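MucR Phosphodiesterase (PDB 5M1T) belongs to the EAL-domain family, a TIM-barrel-like fold, and holds a pair of magnesium ions and the ligand C2E in its pocket. Local coordinates at residues Leu153-Met163 against Gly182-Ser193; Ile240-Gln251 against Cys259-Leu267. One frame throughout, in Å; residues are numbered along the deposited sequence.

Two parallel strand pairs of one EAL barrel illustrate how a curled sheet assembles a metal site from strand ends. Interaction 1 joins strands 153-158 and 182-186; interaction 2 joins strands 239-243 and 261-263 further round the sheet, their centres about 18 Å apart. They converge on one magnesium ion (chain E), to which interaction 1 gives D186 and D187 and interaction 2 gives E243; D186 OD1 and E243 OE2 are neighbouring ligands, 3.7 Å apart. The second ion (chain D) takes E156 and D186 from interaction 1, with E65 and N124 completing its protein ligands. One phosphate of C2E bridges the ions, O1P on chain E and O2P on chain D, and one guanine meets F265 and E246.

Interaction 1. Residues Leu153-Met163 against Gly182-Ser193; sequences LILEVTESTAM and GISIDDFGTGYS. With MG (magnesium ion), chain E; MG (magnesium ion), chain D; C2E (9,9'-[(2R,3R,3aS,5S,7aR,9R,10R,10aS,12S,14aR)-3,5,10,12-tetrahydroxy-5,12-dioxidooctahydro-2H,7H-difuro[3,2-d:3',2'-j][1,3,7,9,2,8]tetraoxadiphosphacyclododecine-2,9-diyl]bis(2-amino-1,9-dihydro-6H-purin-6-one)), chain C.
One carboxylate oxygen, E159 OE1, is gripped by two backbone amides of the loop that follows strand 182-186 in the EAL barrel: G189 N at 2.8 Å and G191 N at 2.9 Å, reaching it from opposite faces of the carboxylate plane. G189 lies in the type II turn D187-T190 of the family's DDFGTG sequence, and G191 directly follows it. The other oxygen takes the hydroxyl of S193 on its anti lone pair, OG to OE2 2.5 Å, and a water linked to G191 O. With CG anti to the backbone N (chi1 -165°) and the chain extended, E159 carries its carboxylate from the start of helix 159-163 into this loop, where it stacks on the F188 ring, planes 16° apart, OE2 over one face.

Behind it the strands run parallel, bonded from L153 O to D186 N, and D186 O accepts E159 N at the helix start. E156, S184, T158 and D186 point to one face, V157 and I185 to the other. On the former, D186 bridges the two magnesium ions: OD2 binds the chain D ion with E156 OE1, OD1 the chain E ion. The E156 and D186 carboxylates are turned 81° apart. K207 forms a salt bridge with E156 OE2. D187 N donates to D186 OD1 at 2.8 Å, and D187 OD1 binds the chain E ion at 2.4 Å, beside E243.

Interaction 2. Residues Ile240-Gln251 against Cys259-Leu267; sequences IVAEGVETEAQQ and CNSLQGFLL. With MG (magnesium ion), chain E; C2E (9,9'-[(2R,3R,3aS,5S,7aR,9R,10R,10aS,12S,14aR)-3,5,10,12-tetrahydroxy-5,12-dioxidooctahydro-2H,7H-difuro[3,2-d:3',2'-j][1,3,7,9,2,8]tetraoxadiphosphacyclododecine-2,9-diyl]bis(2-amino-1,9-dihydro-6H-purin-6-one)), chain C.
L266 is the bump that fits against the turn after strand 240-243: its CB rests on V245 O, while CD2 lies 3.5 Å from T247 O and 3.6 Å from Q251 OE1. The contact joins the two strands of a beta-alpha-beta unit of the EAL barrel, parallel strands 239-243 and 261-263 with helix 248-257 between them. L266 reaches the helix start because its CG is anti to the backbone N (chi1 -175°); Q251, its NE2 hydrogen-bonded to P57 O, crosses it at about a right angle and sets CG against L262 CD1. A242 CB touches L262 CD2 at 3.8 Å and C259 SG at 4.0 Å, and L254 of the helix covers A242, V245 and L262.

N260 OD1 accepts I240 N almost straight (173°). Beyond the strands, Q263 O takes V245 N, and V245 O takes L266 N. E243 OE1 and OE2 both bind the chain E magnesium ion, each at 2.5 Å. The two segments together hold one guanine of C2E: C2E C6 lies 3.4 Å above the plane of the F265 ring, offset toward its rim; E246 OE2 receives N1, and F265 N gives a straight bond of 2.7 Å to C2E O6.

Interaction 1. Residues Leu153-Met163 against Gly182-Ser193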
# COMPACT_ATOMS: atom_id res chain seq x y z
N LEU A 153 -10.53 -3.17 17.88
CA LEU A 153 -9.64 -3.73 16.89
C LEU A 153 -8.29 -3.03 16.95
O LEU A 153 -8.21 -1.81 17.02
CB LEU A 153 -10.23 -3.57 15.51
CG LEU A 153 -9.32 -4.00 14.36
CD1 LEU A 153 -9.11 -5.51 14.33
CD2 LEU A 153 -9.92 -3.53 13.05
N ILE A 154 -7.22 -3.81 16.91
CA ILE A 154 -5.86 -3.28 16.90
C ILE A 154 -5.22 -3.80 15.63
O ILE A 154 -5.37 -5.00 15.30
CB ILE A 154 -5.05 -3.75 18.14
CG1 ILE A 154 -5.49 -2.99 19.38
CG2 ILE A 154 -3.54 -3.58 17.92
CD1 ILE A 154 -4.96 -3.57 20.69
N LEU A 155 -4.55 -2.93 14.89
CA LEU A 155 -3.85 -3.34 13.72
C LEU A 155 -2.34 -3.20 13.97
O LEU A 155 -1.86 -2.12 14.41
CB LEU A 155 -4.30 -2.54 12.53
CG LEU A 155 -5.74 -2.83 12.09
CD1 LEU A 155 -6.20 -1.80 11.09
CD2 LEU A 155 -5.94 -4.22 11.49
N GLU A 156 -1.61 -4.30 13.73
CA GLU A 156 -0.16 -4.34 13.93
C GLU A 156 0.63 -4.27 12.60
O GLU A 156 0.49 -5.12 11.74
CB GLU A 156 0.22 -5.63 14.68
CG GLU A 156 -0.43 -5.77 16.06
CD GLU A 156 0.12 -6.93 16.89
OE1 GLU A 156 1.08 -7.62 16.43
OE2 GLU A 156 -0.41 -7.15 18.02
N VAL A 157 1.46 -3.24 12.46
CA VAL A 157 2.33 -3.07 11.32
C VAL A 157 3.76 -3.07 11.88
O VAL A 157 4.02 -2.52 12.97
CB VAL A 157 2.05 -1.73 10.60
CG1 VAL A 157 2.87 -1.61 9.33
CG2 VAL A 157 0.59 -1.65 10.21
N THR A 158 4.68 -3.72 11.19
CA THR A 158 6.01 -3.85 11.76
C THR A 158 6.73 -2.50 11.68
O THR A 158 6.37 -1.62 10.88
CB THR A 158 6.88 -4.95 11.08
OG1 THR A 158 7.07 -4.63 9.68
CG2 THR A 158 6.26 -6.36 11.27
N GLU A 159 7.75 -2.34 12.52
CA GLU A 159 8.64 -1.20 12.47
C GLU A 159 9.14 -0.94 11.03
O GLU A 159 9.09 0.17 10.54
CB GLU A 159 9.83 -1.43 13.42
CG GLU A 159 10.63 -0.16 13.71
CD GLU A 159 11.83 -0.42 14.60
OE1 GLU A 159 12.04 -1.61 14.96
OE2 GLU A 159 12.57 0.55 14.94
N SER A 160 9.59 -1.99 10.35
CA SER A 160 10.16 -1.86 9.00
C SER A 160 9.11 -1.35 8.07
O SER A 160 9.37 -0.45 7.29
CB SER A 160 10.61 -3.21 8.45
OG SER A 160 11.39 -3.89 9.40
N THR A 161 7.92 -1.94 8.16
CA THR A 161 6.83 -1.64 7.24
C THR A 161 6.48 -0.19 7.40
O THR A 161 6.33 0.52 6.40
CB THR A 161 5.62 -2.57 7.47
OG1 THR A 161 5.97 -3.87 7.01
CG2 THR A 161 4.36 -2.09 6.71
N ALA A 162 6.38 0.27 8.64
CA ALA A 162 5.91 1.62 8.91
C ALA A 162 6.95 2.63 8.50
O ALA A 162 6.62 3.69 7.99
CB ALA A 162 5.57 1.80 10.40
N MET A 163 8.21 2.32 8.73
CA MET A 163 9.31 3.28 8.50
C MET A 163 9.83 3.27 7.05
O MET A 163 10.53 4.19 6.62
CB MET A 163 10.45 3.00 9.48
CG MET A 163 10.10 3.29 10.94
SD MET A 163 9.83 5.06 11.22
CE MET A 163 9.16 5.13 12.87
N GLY A 182 -7.15 0.96 16.94
CA GLY A 182 -5.86 1.05 17.63
C GLY A 182 -4.73 0.66 16.67
O GLY A 182 -4.90 -0.25 15.86
N ILE A 183 -3.59 1.34 16.79
CA ILE A 183 -2.43 1.05 15.94
C ILE A 183 -1.21 0.63 16.77
O ILE A 183 -0.77 1.36 17.64
CB ILE A 183 -2.01 2.28 15.10
CG1 ILE A 183 -3.16 2.81 14.26
CG2 ILE A 183 -0.77 1.98 14.27
CD1 ILE A 183 -3.59 1.84 13.20
N SER A 184 -0.70 -0.56 16.49
CA SER A 184 0.47 -1.11 17.17
C SER A 184 1.65 -1.25 16.21
O SER A 184 1.48 -1.68 15.05
CB SER A 184 0.09 -2.47 17.78
OG SER A 184 1.21 -3.06 18.43
N ILE A 185 2.84 -0.85 16.66
CA ILE A 185 4.07 -1.08 15.89
C ILE A 185 4.74 -2.36 16.37
O ILE A 185 5.28 -2.42 17.48
CB ILE A 185 5.06 0.08 16.01
CG1 ILE A 185 4.41 1.42 15.70
CG2 ILE A 185 6.27 -0.12 15.10
CD1 ILE A 185 3.82 1.57 14.32
N ASP A 186 4.72 -3.37 15.53
CA ASP A 186 5.12 -4.72 15.88
C ASP A 186 6.64 -4.96 15.66
O ASP A 186 7.32 -4.17 14.99
CB ASP A 186 4.33 -5.67 14.95
CG ASP A 186 4.20 -7.07 15.49
OD1 ASP A 186 4.75 -7.39 16.60
OD2 ASP A 186 3.52 -7.84 14.78
N ASP A 187 7.15 -6.06 16.19
CA ASP A 187 8.56 -6.44 16.00
C ASP A 187 9.54 -5.28 16.24
O ASP A 187 10.54 -5.12 15.54
CB ASP A 187 8.80 -7.02 14.60
CG ASP A 187 8.00 -8.30 14.34
OD1 ASP A 187 7.38 -8.89 15.28
OD2 ASP A 187 8.00 -8.72 13.16
N PHE A 188 9.24 -4.48 17.25
CA PHE A 188 10.00 -3.27 17.47
C PHE A 188 11.42 -3.63 17.96
O PHE A 188 11.62 -4.54 18.75
CB PHE A 188 9.28 -2.31 18.41
CG PHE A 188 9.82 -0.92 18.35
CD1 PHE A 188 9.37 -0.04 17.39
CD2 PHE A 188 10.82 -0.51 19.24
CE1 PHE A 188 9.88 1.24 17.30
CE2 PHE A 188 11.32 0.78 19.16
CZ PHE A 188 10.85 1.66 18.18
N GLY A 189 12.39 -2.94 17.38
CA GLY A 189 13.79 -3.18 17.69
C GLY A 189 14.46 -3.83 16.51
O GLY A 189 15.69 -3.76 16.39
N THR A 190 13.68 -4.44 15.62
CA THR A 190 14.21 -5.11 14.43
C THR A 190 14.42 -4.23 13.19
O THR A 190 15.08 -4.64 12.25
CB THR A 190 13.34 -6.30 13.98
OG1 THR A 190 12.09 -5.83 13.50
CG2 THR A 190 13.12 -7.25 15.13
N GLY A 191 13.83 -3.04 13.19
CA GLY A 191 13.95 -2.15 12.05
C GLY A 191 14.73 -0.92 12.43
O GLY A 191 15.48 -0.90 13.45
N TYR A 192 14.57 0.11 11.62
CA TYR A 192 15.23 1.40 11.84
C TYR A 192 14.15 2.48 11.91
O TYR A 192 13.40 2.66 10.96
CB TYR A 192 16.20 1.72 10.71
CG TYR A 192 17.41 0.80 10.63
CD1 TYR A 192 17.30 -0.50 10.14
CD2 TYR A 192 18.66 1.25 10.99
CE1 TYR A 192 18.41 -1.33 10.07
CE2 TYR A 192 19.77 0.43 10.90
CZ TYR A 192 19.64 -0.86 10.46
OH TYR A 192 20.77 -1.66 10.38
N SER A 193 14.08 3.18 13.05
CA SER A 193 13.04 4.20 13.27
C SER A 193 13.59 5.61 13.33
O SER A 193 14.63 5.86 13.93
CB SER A 193 12.26 3.93 14.56
OG SER A 193 11.50 2.76 14.44
MG MG E . 5.87 -9.28 17.04
MG MG D . 2.12 -9.28 15.61
P1 C2E C . 4.27 -11.86 15.20
O2P C2E C . 3.33 -10.76 14.79
O1P C2E C . 5.54 -11.39 15.89
O5' C2E C . 3.46 -12.85 16.15
C5' C2E C . 4.05 -13.36 17.33
C4' C2E C . 4.71 -14.70 17.06
O4' C2E C . 5.45 -15.07 18.24
C3' C2E C . 3.71 -15.81 16.81
O3' C2E C . 4.30 -16.76 15.92
C2' C2E C . 3.54 -16.46 18.17
O2' C2E C . 3.13 -17.83 18.09
C1' C2E C . 4.97 -16.34 18.69
N9 C2E C . 5.09 -16.40 20.14
C8 C2E C . 4.29 -15.81 21.04
N7 C2E C . 4.71 -16.09 22.30
C5 C2E C . 5.81 -16.85 22.19
C6 C2E C . 6.75 -17.48 23.12
O6 C2E C . 6.60 -17.34 24.36
N1 C2E C . 7.75 -18.20 22.60
C2 C2E C . 7.91 -18.36 21.26
N2 C2E C . 8.94 -19.10 20.79
N3 C2E C . 7.09 -17.80 20.36
C4 C2E C . 6.05 -17.06 20.77
P11 C2E C . 3.46 -17.32 14.66
O21 C2E C . 2.04 -17.60 15.12
O11 C2E C . 4.11 -18.57 14.18
O5A C2E C . 3.45 -16.16 13.56
C5A C2E C . 4.70 -15.71 13.03
C4A C2E C . 4.48 -14.43 12.26
O4A C2E C . 3.55 -14.62 11.20
C3A C2E C . 3.86 -13.34 13.09
O3A C2E C . 4.80 -12.67 13.91
C2A C2E C . 3.26 -12.43 12.05
O2A C2E C . 4.24 -11.59 11.46
C1A C2E C . 2.81 -13.41 10.99
N91 C2E C . 1.34 -13.64 11.09
C81 C2E C . 0.67 -14.50 11.89
N71 C2E C . -0.67 -14.43 11.65
C51 C2E C . -0.84 -13.51 10.69
C61 C2E C . -1.99 -12.93 9.96
O61 C2E C . -3.15 -13.30 10.22
N11 C2E C . -1.73 -12.00 9.03
C21 C2E C . -0.47 -11.59 8.75
N21 C2E C . -0.28 -10.65 7.81
N31 C2E C . 0.62 -12.07 9.38
C41 C2E C . 0.48 -13.00 10.33
O HOH W 1 14.93 -0.35 16.19
O HOH W 2 10.49 -4.88 11.45
O HOH W 3 2.92 -9.88 17.53
O HOH W 4 7.84 -10.25 16.78

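Interaction 2. Residues Ile240-Gln251 against Cys259-Leu267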
# COMPACT_ATOMS: atom_id res chain seq x y z
N ILE A 240 3.74 -0.29 26.14
CA ILE A 240 4.72 -1.29 25.72
C ILE A 240 4.26 -2.74 25.99
O ILE A 240 3.84 -3.08 27.10
CB ILE A 240 6.06 -1.05 26.44
CG1 ILE A 240 6.58 0.34 26.11
CG2 ILE A 240 7.09 -2.08 26.04
CD1 ILE A 240 6.77 0.56 24.63
N VAL A 241 4.32 -3.58 24.96
CA VAL A 241 4.01 -4.98 25.10
C VAL A 241 5.30 -5.76 24.96
O VAL A 241 6.04 -5.61 23.94
CB VAL A 241 3.03 -5.46 24.01
CG1 VAL A 241 2.64 -6.92 24.24
CG2 VAL A 241 1.77 -4.61 23.97
N ALA A 242 5.59 -6.62 25.93
CA ALA A 242 6.71 -7.54 25.78
C ALA A 242 6.17 -8.83 25.22
O ALA A 242 5.21 -9.38 25.75
CB ALA A 242 7.42 -7.79 27.08
N GLU A 243 6.80 -9.32 24.18
CA GLU A 243 6.33 -10.51 23.45
C GLU A 243 7.38 -11.62 23.57
O GLU A 243 8.56 -11.36 23.63
CB GLU A 243 6.03 -10.08 22.00
CG GLU A 243 6.05 -11.16 20.96
CD GLU A 243 5.98 -10.56 19.55
OE1 GLU A 243 7.03 -10.62 18.80
OE2 GLU A 243 4.90 -10.02 19.23
N GLY A 244 6.94 -12.88 23.65
CA GLY A 244 7.85 -14.01 23.76
C GLY A 244 8.22 -14.36 25.20
O GLY A 244 9.26 -14.98 25.43
N VAL A 245 7.39 -14.00 26.17
CA VAL A 245 7.71 -14.26 27.56
C VAL A 245 7.50 -15.74 27.84
O VAL A 245 6.36 -16.23 27.82
CB VAL A 245 6.82 -13.41 28.50
CG1 VAL A 245 7.11 -13.68 29.98
CG2 VAL A 245 7.02 -11.93 28.18
N GLU A 246 8.61 -16.43 28.08
CA GLU A 246 8.60 -17.86 28.36
C GLU A 246 8.98 -18.27 29.77
O GLU A 246 8.67 -19.37 30.16
CB GLU A 246 9.56 -18.58 27.40
CG GLU A 246 9.18 -18.40 25.95
CD GLU A 246 10.13 -19.05 24.96
OE1 GLU A 246 11.34 -19.22 25.29
OE2 GLU A 246 9.64 -19.36 23.84
N THR A 247 9.67 -17.43 30.53
CA THR A 247 10.16 -17.86 31.83
C THR A 247 9.70 -16.90 32.93
O THR A 247 9.41 -15.74 32.67
CB THR A 247 11.70 -17.93 31.86
OG1 THR A 247 12.25 -16.61 31.88
CG2 THR A 247 12.23 -18.66 30.67
N GLU A 248 9.67 -17.40 34.16
CA GLU A 248 9.32 -16.57 35.32
C GLU A 248 10.26 -15.39 35.47
O GLU A 248 9.81 -14.29 35.79
CB GLU A 248 9.29 -17.39 36.61
CG GLU A 248 8.28 -18.53 36.54
CD GLU A 248 7.76 -19.03 37.89
OE1 GLU A 248 8.57 -19.13 38.84
OE2 GLU A 248 6.54 -19.31 38.00
N ALA A 249 11.54 -15.60 35.23
CA ALA A 249 12.52 -14.53 35.40
C ALA A 249 12.38 -13.41 34.37
O ALA A 249 12.55 -12.25 34.71
CB ALA A 249 13.94 -15.10 35.42
N GLN A 250 12.07 -13.76 33.12
CA GLN A 250 11.69 -12.75 32.11
C GLN A 250 10.47 -11.94 32.56
O GLN A 250 10.45 -10.70 32.47
CB GLN A 250 11.39 -13.41 30.77
CG GLN A 250 12.62 -13.96 30.04
CD GLN A 250 12.25 -14.97 28.95
OE1 GLN A 250 11.13 -15.41 28.91
NE2 GLN A 250 13.18 -15.29 28.04
N GLN A 251 9.45 -12.65 33.02
CA GLN A 251 8.23 -12.01 33.51
C GLN A 251 8.55 -11.02 34.61
O GLN A 251 8.12 -9.88 34.56
CB GLN A 251 7.28 -13.08 34.05
CG GLN A 251 6.05 -12.51 34.72
CD GLN A 251 5.08 -13.55 35.20
OE1 GLN A 251 5.48 -14.55 35.79
NE2 GLN A 251 3.78 -13.31 34.99
N CYS A 259 6.98 -2.72 31.82
CA CYS A 259 6.17 -3.07 30.65
C CYS A 259 4.70 -3.03 31.05
O CYS A 259 4.36 -3.42 32.15
CB CYS A 259 6.53 -4.46 30.11
SG CYS A 259 8.16 -4.56 29.36
N ASN A 260 3.84 -2.57 30.15
CA ASN A 260 2.43 -2.46 30.46
C ASN A 260 1.81 -3.84 30.38
O ASN A 260 1.12 -4.27 31.31
CB ASN A 260 1.74 -1.45 29.53
CG ASN A 260 2.40 -0.06 29.62
OD1 ASN A 260 3.27 0.31 28.81
ND2 ASN A 260 2.02 0.69 30.66
N SER A 261 2.12 -4.56 29.31
CA SER A 261 1.53 -5.85 29.07
C SER A 261 2.51 -6.86 28.49
O SER A 261 3.56 -6.49 27.93
CB SER A 261 0.29 -5.70 28.17
OG SER A 261 0.60 -5.03 26.97
N LEU A 262 2.19 -8.13 28.70
CA LEU A 262 3.05 -9.23 28.32
C LEU A 262 2.29 -10.21 27.45
O LEU A 262 1.07 -10.39 27.61
CB LEU A 262 3.58 -9.98 29.55
CG LEU A 262 4.20 -9.19 30.72
CD1 LEU A 262 4.65 -10.17 31.79
CD2 LEU A 262 5.39 -8.36 30.28
N GLN A 263 3.03 -10.86 26.56
CA GLN A 263 2.50 -11.90 25.71
C GLN A 263 3.56 -13.00 25.60
O GLN A 263 4.76 -12.72 25.48
CB GLN A 263 2.21 -11.30 24.36
CG GLN A 263 1.43 -12.14 23.45
CD GLN A 263 1.11 -11.41 22.17
OE1 GLN A 263 0.95 -10.17 22.15
NE2 GLN A 263 0.96 -12.18 21.09
N GLY A 264 3.14 -14.25 25.75
CA GLY A 264 4.10 -15.32 25.65
C GLY A 264 3.56 -16.63 26.13
O GLY A 264 2.50 -16.68 26.79
N PHE A 265 4.29 -17.70 25.80
CA PHE A 265 3.92 -19.06 26.18
C PHE A 265 3.69 -19.24 27.70
O PHE A 265 2.84 -19.99 28.10
CB PHE A 265 4.95 -20.07 25.71
CG PHE A 265 4.97 -20.27 24.23
CD1 PHE A 265 4.10 -19.60 23.40
CD2 PHE A 265 5.85 -21.17 23.68
CE1 PHE A 265 4.11 -19.81 22.05
CE2 PHE A 265 5.87 -21.37 22.33
CZ PHE A 265 4.99 -20.68 21.52
N LEU A 266 4.45 -18.53 28.51
CA LEU A 266 4.31 -18.61 29.97
C LEU A 266 2.91 -18.16 30.40
O LEU A 266 2.34 -18.73 31.32
CB LEU A 266 5.34 -17.72 30.66
CG LEU A 266 5.34 -17.84 32.20
CD1 LEU A 266 5.97 -19.16 32.64
CD2 LEU A 266 6.03 -16.66 32.90
N LEU A 267 2.38 -17.14 29.74
CA LEU A 267 1.09 -16.58 30.08
C LEU A 267 -0.09 -17.22 29.32
O LEU A 267 -1.25 -17.08 29.72
CB LEU A 267 1.11 -15.08 29.80
CG LEU A 267 2.25 -14.47 30.61
CD1 LEU A 267 2.80 -13.24 29.94
CD2 LEU A 267 1.78 -14.17 32.02
MG MG E . 5.87 -9.28 17.04
P1 C2E C . 4.27 -11.86 15.20
O2P C2E C . 3.33 -10.76 14.79
O1P C2E C . 5.54 -11.39 15.89
O5' C2E C . 3.46 -12.85 16.15
C5' C2E C . 4.05 -13.36 17.33
C4' C2E C . 4.71 -14.70 17.06
O4' C2E C . 5.45 -15.07 18.24
C3' C2E C . 3.71 -15.81 16.81
O3' C2E C . 4.30 -16.76 15.92
C2' C2E C . 3.54 -16.46 18.17
O2' C2E C . 3.13 -17.83 18.09
C1' C2E C . 4.97 -16.34 18.69
N9 C2E C . 5.09 -16.40 20.14
C8 C2E C . 4.29 -15.81 21.04
N7 C2E C . 4.71 -16.09 22.30
C5 C2E C . 5.81 -16.85 22.19
C6 C2E C . 6.75 -17.48 23.12
O6 C2E C . 6.60 -17.34 24.36
N1 C2E C . 7.75 -18.20 22.60
C2 C2E C . 7.91 -18.36 21.26
N2 C2E C . 8.94 -19.10 20.79
N3 C2E C . 7.09 -17.80 20.36
C4 C2E C . 6.05 -17.06 20.77
P11 C2E C . 3.46 -17.32 14.66
O21 C2E C . 2.04 -17.60 15.12
O11 C2E C . 4.11 -18.57 14.18
O5A C2E C . 3.45 -16.16 13.56
C5A C2E C . 4.70 -15.71 13.03
C4A C2E C . 4.48 -14.43 12.26
O4A C2E C . 3.55 -14.62 11.20
C3A C2E C . 3.86 -13.34 13.09
O3A C2E C . 4.80 -12.67 13.91
C2A C2E C . 3.26 -12.43 12.05
O2A C2E C . 4.24 -11.59 11.46
C1A C2E C . 2.81 -13.41 10.99
N91 C2E C . 1.34 -13.64 11.09
C81 C2E C . 0.67 -14.50 11.89
N71 C2E C . -0.67 -14.43 11.65
C51 C2E C . -0.84 -13.51 10.69
C61 C2E C . -1.99 -12.93 9.96
O61 C2E C . -3.15 -13.30 10.22
N11 C2E C . -1.73 -12.00 9.03
C21 C2E C . -0.47 -11.59 8.75
N21 C2E C . -0.28 -10.65 7.81
N31 C2E C . 0.62 -12.07 9.38
C41 C2E C . 0.48 -13.00 10.33
O HOH W 4 7.84 -10.25 16.78